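Local coordinates for structural protein VP1 (Trichodysplasia spinulosa-associated polyomavirus, PDB 4U60) that forms the viral capsid as its major coat protein, assembling into pentamers with a jelly-roll fold and engaging sialylated glycolipids, as in its complex with the GM1 oligosaccharide, at residues V95-V100 against R267-L272; P139-F144 against S196-T201. All blocks are in the same frame, centred on the assembly; numbering follows the deposited sequence.

Contact 1: V95-V100 against R267-L272; sequences VKTEVV and RYFNIL
Thr97 and Arg267 meet on one face of an antiparallel strand pair in the VP1 jelly roll, where strand 86-99 runs against strand 260-279. The axes of the segments 95-99 and 267-272 approach to 4.6 Å, with 175° between their directions, and side chains alternate: Val95, Thr97, Val99, Arg267, Phe269 and Ile271 lie on one face, Lys96, Glu98, Tyr268 and Asn270 on the other.

Backbone bonds set the register. Lys96 and Asn270 form a hydrogen-bonded pair, with Lys96 N to Asn270 O at 2.9 Å; Glu98 and Tyr268 form the next, with the amide of each donating to the carbonyl of the other.

Val95 CG2 lies 3.6 Å from Ile271 CG1, the two side chains side by side and pointing the same way, and it also comes to the edge of the Phe269 ring. The same strand face packs on Phe133 and Val135 of strand 129-136, as expected for the interior of a beta sandwich. Just beyond the strand, Val100 CG2 meets Tyr268 CB at 4.0 Å. Pro195 of the second subunit packs on Glu98, Val100 and Tyr268, and Glu98 OE2 is hydrogen-bonded to Tyr203 OH of that subunit, which brings this region into the pentamer interface.

On the face of Thr97, a polar network runs through Arg267. Its guanidinium has Val99 CG2 over one face, 3.5 Å from Arg267 NH2, while NH2 itself is salt-bridged to Asp248. Arg267 NH1 donates to Thr97 OG1 at 3.0 Å, nearly in the guanidinium plane. With OG1 anti to the backbone N (chi1 180°), the Thr97 hydroxyl also sits over a face of the Phe269 ring and donates its own proton to Tyr268 O at 2.8 Å; Glu98 N reaches that oxygen from the opposite face of the carbonyl plane.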
ATOM      1  N   VAL C  95       1.484  25.422  -1.626  1.00 14.19           N
ATOM      2  CA  VAL C  95       1.054  25.154  -2.995  1.00 13.99           C
ATOM      3  C   VAL C  95      -0.034  24.091  -2.983  1.00 14.22           C
ATOM      4  O   VAL C  95       0.058  23.117  -2.229  1.00 14.23           O
ATOM      5  CB  VAL C  95       2.219  24.726  -3.909  1.00 13.52           C
ATOM      6  CG1 VAL C  95       2.944  23.490  -3.366  1.00 13.19           C
ATOM      7  CG2 VAL C  95       1.732  24.506  -5.336  1.00 13.47           C
ATOM      8  N   LYS C  96      -1.051  24.300  -3.808  1.00 14.32           N
ATOM      9  CA  LYS C  96      -2.019  23.252  -4.158  1.00 14.69           C
ATOM     10  C   LYS C  96      -1.658  22.858  -5.580  1.00 14.16           C
ATOM     11  O   LYS C  96      -1.660  23.679  -6.484  1.00 14.28           O
ATOM     12  CB  LYS C  96      -3.452  23.773  -4.073  1.00 15.92           C
ATOM     13  CG  LYS C  96      -3.822  24.322  -2.703  1.00 17.02           C
ATOM     14  CD  LYS C  96      -5.268  24.789  -2.616  1.00 18.72           C
ATOM     15  CE  LYS C  96      -6.255  23.640  -2.512  1.00 19.72           C
ATOM     16  NZ  LYS C  96      -7.666  24.087  -2.625  1.00 21.44           N
ATOM     17  N   THR C  97      -1.327  21.599  -5.789  1.00 13.54           N
ATOM     18  CA  THR C  97      -0.947  21.151  -7.126  1.00 13.31           C
ATOM     19  C   THR C  97      -1.655  19.844  -7.456  1.00 13.76           C
ATOM     20  O   THR C  97      -1.865  19.012  -6.560  1.00 14.09           O
ATOM     21  CB  THR C  97       0.599  21.021  -7.237  1.00 12.49           C
ATOM     22  OG1 THR C  97       0.993  20.579  -8.536  1.00 11.90           O
ATOM     23  CG2 THR C  97       1.181  20.072  -6.188  1.00 12.41           C
ATOM     24  N   GLU C  98      -1.961  19.656  -8.740  1.00 13.87           N
ATOM     25  CA  GLU C  98      -2.709  18.501  -9.237  1.00 14.62           C
ATOM     26  C   GLU C  98      -2.252  18.141 -10.601  1.00 14.56           C
ATOM     27  O   GLU C  98      -1.925  19.017 -11.413  1.00 13.94           O
ATOM     28  CB  GLU C  98      -4.201  18.803  -9.401  1.00 16.10           C
ATOM     29  CG  GLU C  98      -4.939  19.312  -8.208  1.00 17.00           C
ATOM     30  CD  GLU C  98      -6.349  19.748  -8.556  1.00 17.96           C
ATOM     31  OE1 GLU C  98      -6.738  20.781  -7.998  1.00 18.69           O
ATOM     32  OE2 GLU C  98      -7.081  19.043  -9.309  1.00 18.44           O
ATOM     33  N   VAL C  99      -2.285  16.838 -10.878  1.00 11.38           N
ATOM     34  CA  VAL C  99      -2.113  16.332 -12.228  1.00 11.94           C
ATOM     35  C   VAL C  99      -3.462  16.420 -12.917  1.00 12.04           C
ATOM     36  O   VAL C  99      -4.485  16.029 -12.356  1.00 12.81           O
ATOM     37  CB  VAL C  99      -1.610  14.884 -12.223  1.00 12.08           C
ATOM     38  CG1 VAL C  99      -1.569  14.310 -13.645  1.00 12.47           C
ATOM     39  CG2 VAL C  99      -0.251  14.810 -11.567  1.00 12.61           C
ATOM     40  N   VAL C 100      -3.457  16.978 -14.118  1.00 12.20           N
ATOM     41  CA  VAL C 100      -4.673  17.262 -14.882  1.00 12.27           C
ATOM     42  C   VAL C 100      -4.890  16.186 -15.911  1.00 12.12           C
ATOM     43  O   VAL C 100      -3.935  15.679 -16.480  1.00 12.57           O
ATOM     44  CB  VAL C 100      -4.543  18.621 -15.589  1.00 12.77           C
ATOM     45  CG1 VAL C 100      -5.807  18.999 -16.348  1.00 13.22           C
ATOM     46  CG2 VAL C 100      -4.197  19.693 -14.570  1.00 13.30           C
ATOM     47  N   ARG C 267       0.385  19.585 -15.235  1.00 11.31           N
ATOM     48  CA  ARG C 267       0.232  19.811 -13.814  1.00 11.41           C
ATOM     49  C   ARG C 267      -0.185  21.259 -13.586  1.00 11.90           C
ATOM     50  O   ARG C 267       0.342  22.190 -14.220  1.00 12.31           O
ATOM     51  CB  ARG C 267       1.543  19.526 -13.092  1.00 11.22           C
ATOM     52  CG  ARG C 267       1.476  19.725 -11.588  1.00 11.34           C
ATOM     53  CD  ARG C 267       2.768  19.245 -10.937  1.00 11.19           C
ATOM     54  NE  ARG C 267       2.854  17.785 -10.804  1.00 10.98           N
ATOM     55  CZ  ARG C 267       2.439  17.085  -9.748  1.00 11.56           C
ATOM     56  NH1 ARG C 267       1.855  17.685  -8.707  1.00 12.46           N
ATOM     57  NH2 ARG C 267       2.598  15.770  -9.712  1.00 11.92           N
ATOM     58  N   TYR C 268      -1.117  21.417 -12.655  1.00 11.98           N
ATOM     59  CA  TYR C 268      -1.625  22.705 -12.221  1.00 12.89           C
ATOM     60  C   TYR C 268      -1.029  23.085 -10.877  1.00 12.81           C
ATOM     61  O   TYR C 268      -0.762  22.218 -10.050  1.00 12.11           O
ATOM     62  CB  TYR C 268      -3.140  22.584 -12.085  1.00 13.68           C
ATOM     63  CG  TYR C 268      -3.780  23.727 -11.341  1.00 14.76           C
ATOM     64  CD1 TYR C 268      -4.154  24.887 -12.008  1.00 15.58           C
ATOM     65  CD2 TYR C 268      -4.015  23.646  -9.973  1.00 15.28           C
ATOM     66  CE1 TYR C 268      -4.752  25.958 -11.328  1.00 16.07           C
ATOM     67  CE2 TYR C 268      -4.612  24.697  -9.288  1.00 15.94           C
ATOM     68  CZ  TYR C 268      -4.988  25.842  -9.971  1.00 16.28           C
ATOM     69  OH  TYR C 268      -5.592  26.883  -9.298  1.00 18.12           O
ATOM     70  N   PHE C 269      -0.839  24.383 -10.658  1.00 13.00           N
ATOM     71  CA  PHE C 269      -0.316  24.911  -9.410  1.00 13.33           C
ATOM     72  C   PHE C 269      -1.077  26.151  -8.977  1.00 14.22           C
ATOM     73  O   PHE C 269      -1.356  27.022  -9.794  1.00 14.40           O
ATOM     74  CB  PHE C 269       1.152  25.346  -9.551  1.00 13.39           C
ATOM     75  CG  PHE C 269       2.088  24.290 -10.065  1.00 12.85           C
ATOM     76  CD1 PHE C 269       2.225  24.082 -11.432  1.00 13.02           C
ATOM     77  CD2 PHE C 269       2.901  23.564  -9.190  1.00 13.14           C
ATOM     78  CE1 PHE C 269       3.130  23.162 -11.927  1.00 13.11           C
ATOM     79  CE2 PHE C 269       3.792  22.618  -9.699  1.00 13.12           C
ATOM     80  CZ  PHE C 269       3.883  22.434 -11.065  1.00 12.69           C
ATOM     81  N   ASN C 270      -1.352  26.233  -7.683  1.00 14.51           N
ATOM     82  CA  ASN C 270      -1.854  27.452  -7.059  0.50 15.59           C
ATOM     83  C   ASN C 270      -0.986  27.711  -5.842  1.00 15.45           C
ATOM     84  O   ASN C 270      -1.037  26.969  -4.864  1.00 15.11           O
ATOM     85  CB  ASN C 270      -3.333  27.319  -6.671  0.50 16.38           C
ATOM     86  CG  ASN C 270      -3.926  28.624  -6.147  0.50 17.71           C
ATOM     87  OD1 ASN C 270      -4.700  29.292  -6.835  0.50 19.09           O
ATOM     88  ND2 ASN C 270      -3.564  28.990  -4.928  0.50 18.06           N
ATOM     89  N   ILE C 271      -0.176  28.754  -5.926  1.00 15.48           N
ATOM     90  CA  ILE C 271       0.834  29.041  -4.924  1.00 15.64           C
ATOM     91  C   ILE C 271       0.482  30.320  -4.169  1.00 16.20           C
ATOM     92  O   ILE C 271       0.201  31.355  -4.772  1.00 16.13           O
ATOM     93  CB  ILE C 271       2.224  29.172  -5.585  1.00 15.73           C
ATOM     94  CG1 ILE C 271       2.580  27.860  -6.286  1.00 15.37           C
ATOM     95  CG2 ILE C 271       3.264  29.568  -4.557  1.00 16.02           C
ATOM     96  CD1 ILE C 271       3.638  27.977  -7.347  1.00 15.76           C
ATOM     97  N   LEU C 272       0.479  30.222  -2.849  1.00 16.33           N
ATOM     98  CA  LEU C 272       0.226  31.353  -1.970  1.00 17.80           C
ATOM     99  C   LEU C 272       1.549  31.941  -1.544  1.00 17.56           C
ATOM    100  O   LEU C 272       2.420  31.202  -1.103  1.00 17.08           O
ATOM    101  CB  LEU C 272      -0.550  30.876  -0.745  1.00 18.90           C
ATOM    102  CG  LEU C 272      -0.880  31.941   0.289  1.00 21.05           C
ATOM    103  CD1 LEU C 272      -1.951  32.866  -0.252  1.00 22.21           C
ATOM    104  CD2 LEU C 272      -1.325  31.295   1.596  1.00 21.88           C
TER

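Contact 2: P139-F144 against S196-T201. With EDO (1,2-ethanediol), chain S.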
ATOM      1  N   PRO C 139      16.227  29.064  -9.736  1.00 14.30           N
ATOM      2  CA  PRO C 139      16.141  27.826 -10.513  1.00 14.06           C
ATOM      3  C   PRO C 139      16.490  26.573  -9.721  1.00 13.34           C
ATOM      4  O   PRO C 139      17.327  26.608  -8.813  1.00 13.67           O
ATOM      5  CB  PRO C 139      17.166  28.037 -11.616  1.00 14.44           C
ATOM      6  CG  PRO C 139      17.154  29.524 -11.828  1.00 15.09           C
ATOM      7  CD  PRO C 139      17.029  30.097 -10.424  1.00 15.13           C
ATOM      8  N   LEU C 140      15.793  25.492 -10.045  1.00 12.73           N
ATOM      9  CA  LEU C 140      16.084  24.203  -9.445  1.00 12.62           C
ATOM     10  C   LEU C 140      17.522  23.843  -9.789  1.00 12.17           C
ATOM     11  O   LEU C 140      17.916  23.918 -10.945  1.00 12.69           O
ATOM     12  CB  LEU C 140      15.124  23.140  -9.959  1.00 12.54           C
ATOM     13  CG  LEU C 140      15.354  21.712  -9.472  1.00 12.08           C
ATOM     14  CD1 LEU C 140      15.099  21.543  -7.974  1.00 12.14           C
ATOM     15  CD2 LEU C 140      14.509  20.723 -10.266  1.00 12.18           C
ATOM     16  N   GLU C 141      18.299  23.472  -8.777  1.00 12.08           N
ATOM     17  CA  GLU C 141      19.692  23.121  -8.955  1.00 11.98           C
ATOM     18  C   GLU C 141      19.769  21.623  -9.224  1.00 11.06           C
ATOM     19  O   GLU C 141      19.142  20.836  -8.536  1.00 11.08           O
ATOM     20  CB  GLU C 141      20.510  23.565  -7.745  1.00 12.82           C
ATOM     21  CG  GLU C 141      20.662  25.079  -7.728  1.00 13.75           C
ATOM     22  CD  GLU C 141      21.002  25.672  -6.371  1.00 15.10           C
ATOM     23  OE1 GLU C 141      20.288  25.378  -5.388  1.00 15.60           O
ATOM     24  OE2 GLU C 141      21.954  26.503  -6.320  1.00 17.09           O
ATOM     25  N   LEU C 142      20.523  21.268 -10.259  1.00 11.12           N
ATOM     26  CA  LEU C 142      20.548  19.905 -10.794  1.00 10.89           C
ATOM     27  C   LEU C 142      21.908  19.239 -10.610  1.00 10.43           C
ATOM     28  O   LEU C 142      22.959  19.907 -10.649  1.00 11.12           O
ATOM     29  CB  LEU C 142      20.235  19.914 -12.288  1.00 11.18           C
ATOM     30  CG  LEU C 142      18.875  20.476 -12.713  1.00 11.55           C
ATOM     31  CD1 LEU C 142      18.807  20.592 -14.231  1.00 12.01           C
ATOM     32  CD2 LEU C 142      17.730  19.626 -12.175  1.00 11.43           C
ATOM     33  N   GLN C 143      21.848  17.922 -10.468  1.00 10.03           N
ATOM     34  CA  GLN C 143      23.005  17.021 -10.436  1.00  9.96           C
ATOM     35  C   GLN C 143      22.878  16.089 -11.628  1.00  9.96           C
ATOM     36  O   GLN C 143      21.808  15.550 -11.894  1.00  9.65           O
ATOM     37  CB  GLN C 143      23.027  16.215  -9.138  1.00 10.25           C
ATOM     38  CG  GLN C 143      24.034  15.070  -9.090  1.00 10.45           C
ATOM     39  CD  GLN C 143      25.466  15.553  -9.115  1.00 10.76           C
ATOM     40  OE1 GLN C 143      25.855  16.441  -8.345  1.00 11.43           O
ATOM     41  NE2 GLN C 143      26.253  15.006 -10.023  1.00 10.89           N
ATOM     42  N   PHE C 144      23.953  15.917 -12.380  1.00  9.82           N
ATOM     43  CA  PHE C 144      23.977  14.932 -13.458  1.00 10.14           C
ATOM     44  C   PHE C 144      24.182  13.540 -12.865  1.00 10.19           C
ATOM     45  O   PHE C 144      25.081  13.319 -12.042  1.00 10.33           O
ATOM     46  CB  PHE C 144      25.120  15.258 -14.419  1.00 10.56           C
ATOM     47  CG  PHE C 144      25.120  14.456 -15.689  1.00 10.67           C
ATOM     48  CD1 PHE C 144      24.296  14.794 -16.734  1.00 10.72           C
ATOM     49  CD2 PHE C 144      25.959  13.362 -15.834  1.00 10.96           C
ATOM     50  CE1 PHE C 144      24.300  14.082 -17.921  1.00 11.16           C
ATOM     51  CE2 PHE C 144      25.972  12.639 -17.017  1.00 11.07           C
ATOM     52  CZ  PHE C 144      25.120  12.972 -18.033  1.00 11.21           C
ATOM     53  N   SER C 196      22.587  18.571  -2.388  1.00 11.96           N
ATOM     54  CA  SER C 196      23.545  19.350  -1.611  1.00 12.87           C
ATOM     55  C   SER C 196      23.277  20.840  -1.727  1.00 13.14           C
ATOM     56  O   SER C 196      23.929  21.632  -1.047  1.00 13.84           O
ATOM     57  CB  SER C 196      24.998  19.072  -2.073  1.00 13.38           C
ATOM     58  OG  SER C 196      25.257  19.677  -3.339  1.00 14.56           O
ATOM     59  N   LYS C 197      22.379  21.230  -2.621  1.00 13.06           N
ATOM     60  CA  LYS C 197      21.994  22.636  -2.761  1.00 13.59           C
ATOM     61  C   LYS C 197      20.487  22.722  -2.550  1.00 13.20           C
ATOM     62  O   LYS C 197      19.978  22.057  -1.660  1.00 13.13           O
ATOM     63  CB  LYS C 197      22.462  23.179  -4.119  1.00 14.39           C
ATOM     64  CG  LYS C 197      23.981  23.129  -4.292  1.00 15.99           C
ATOM     65  CD  LYS C 197      24.376  23.770  -5.611  1.00 17.43           C
ATOM     66  CE  LYS C 197      25.830  23.568  -5.943  1.00 18.90           C
ATOM     67  NZ  LYS C 197      26.721  24.262  -4.995  1.00 20.94           N
ATOM     68  N   ASN C 198      19.797  23.537  -3.340  1.00 12.58           N
ATOM     69  CA  ASN C 198      18.337  23.677  -3.265  1.00 12.52           C
ATOM     70  C   ASN C 198      17.813  24.065  -1.884  1.00 13.42           C
ATOM     71  O   ASN C 198      16.717  23.664  -1.478  1.00 13.05           O
ATOM     72  CB  ASN C 198      17.658  22.398  -3.801  1.00 11.96           C
ATOM     73  CG  ASN C 198      17.764  22.295  -5.300  1.00 11.72           C
ATOM     74  OD1 ASN C 198      17.372  23.218  -6.009  1.00 12.10           O
ATOM     75  ND2 ASN C 198      18.343  21.223  -5.798  1.00 11.38           N
ATOM     76  N   GLU C 199      18.559  24.908  -1.206  1.00 14.85           N
ATOM     77  CA  GLU C 199      18.159  25.417   0.089  1.00 16.36           C
ATOM     78  C   GLU C 199      16.907  26.317  -0.014  1.00 15.78           C
ATOM     79  O   GLU C 199      16.166  26.456   0.944  1.00 16.64           O
ATOM     80  CB  GLU C 199      19.322  26.187   0.720  1.00 19.13           C
ATOM     81  CG  GLU C 199      20.568  25.316   0.953  1.00 21.88           C
ATOM     82  CD  GLU C 199      21.589  25.238  -0.205  1.00 24.29           C
ATOM     83  OE1 GLU C 199      21.305  25.649  -1.369  1.00 24.51           O
ATOM     84  OE2 GLU C 199      22.723  24.735   0.083  1.00 30.05           O
ATOM     85  N   ASN C 200      16.684  26.876  -1.197  1.00 14.52           N
ATOM     86  CA  ASN C 200      15.620  27.809  -1.449  1.00 14.55           C
ATOM     87  C   ASN C 200      14.560  27.263  -2.419  1.00 14.06           C
ATOM     88  O   ASN C 200      13.832  28.025  -3.026  1.00 13.69           O
ATOM     89  CB  ASN C 200      16.263  29.095  -1.996  1.00 14.88           C
ATOM     90  CG  ASN C 200      15.349  30.297  -1.906  1.00 15.50           C
ATOM     91  OD1 ASN C 200      14.567  30.440  -0.965  1.00 15.65           O
ATOM     92  ND2 ASN C 200      15.476  31.201  -2.887  1.00 15.62           N
ATOM     93  N   THR C 201      14.472  25.937  -2.524  1.00 13.36           N
ATOM     94  CA  THR C 201      13.457  25.228  -3.316  1.00 12.83           C
ATOM     95  C   THR C 201      12.959  24.040  -2.512  1.00 12.73           C
ATOM     96  O   THR C 201      13.716  23.426  -1.771  1.00 13.20           O
ATOM     97  CB  THR C 201      14.044  24.756  -4.664  1.00 12.64           C
ATOM     98  OG1 THR C 201      14.339  25.922  -5.464  1.00 13.21           O
ATOM     99  CG2 THR C 201      13.120  23.785  -5.415  1.00 12.48           C
TER
HETATM  100  C1  EDO S 406      14.108  29.027   2.122  1.00 33.85           C
HETATM  101  O1  EDO S 406      14.036  28.071   3.187  1.00 33.44           O
HETATM  102  C2  EDO S 406      14.699  30.353   2.612  1.00 36.04           C
HETATM  103  O2  EDO S 406      15.656  30.873   1.668  1.00 37.46           O
HETATM  104  O   HOH W   1      16.935  25.944  -6.128  1.00 12.45           O
HETATM  105  O   HOH W   2      18.132  26.999  -3.794  1.00 15.43           O
HETATM  106  O   HOH W   3      22.810  26.935  -3.830  1.00 39.26           O
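A type I beta turn, Asn198-Thr201, is joined to strand 141-144 at Glu141 by its first residue, whose carboxamide bonds to the backbone much as a neighbouring strand would. The carboxamide of Asn198 grips both backbone polar groups of Glu141: Glu141 N donates to Asn198 OD1 at 2.9 Å, nearly straight at 172°, and Asn198 ND2 donates to Glu141 O, also at 2.9 Å. Two bonds across one planar amide fix its rotation, and ND2 has a second acceptor in Asp194 O.

Glu141 returns the grip. Glu141 OE1 accepts from Asn198 N at 2.8 Å, on the anti side and 33° out of the carboxylate plane. The side chain crosses that of Lys197 at about a right angle, with Lys197 CB 3.3 Å from Glu141 OE1. A water bridges Glu141 OE2 to Glu199 OE1, donating to both, which may ease the repulsion between the two acids.

Strand 141-144 lies between strands 177-179 and 191-193, while the turn leads into strand 201-208, whose Tyr203 touches both Leu140 and Asn198.

How the contacts relate
Contacts 1 and 2 show how one chain combines a sheet framework with loops built upon it. Along the sequence 95-100 comes first and 267-272 last, with both segments of contact 2 between them. Their centres lie 20 Å apart and their nearest atoms about 10 Å, so they do not touch. Contact 1 belongs to the large antiparallel sheet; contact 2 ties the small three-stranded sheet to the loop entering strand 201-208, which pairs with 129-136 in the large one. Both also reach neighbouring subunits: Tyr203, beside contact 2 in its own chain, is the residue that another subunit presents to Glu98 of contact 1, so pentamer assembly brings contact 1 of one subunit beside the contact 2 region of another.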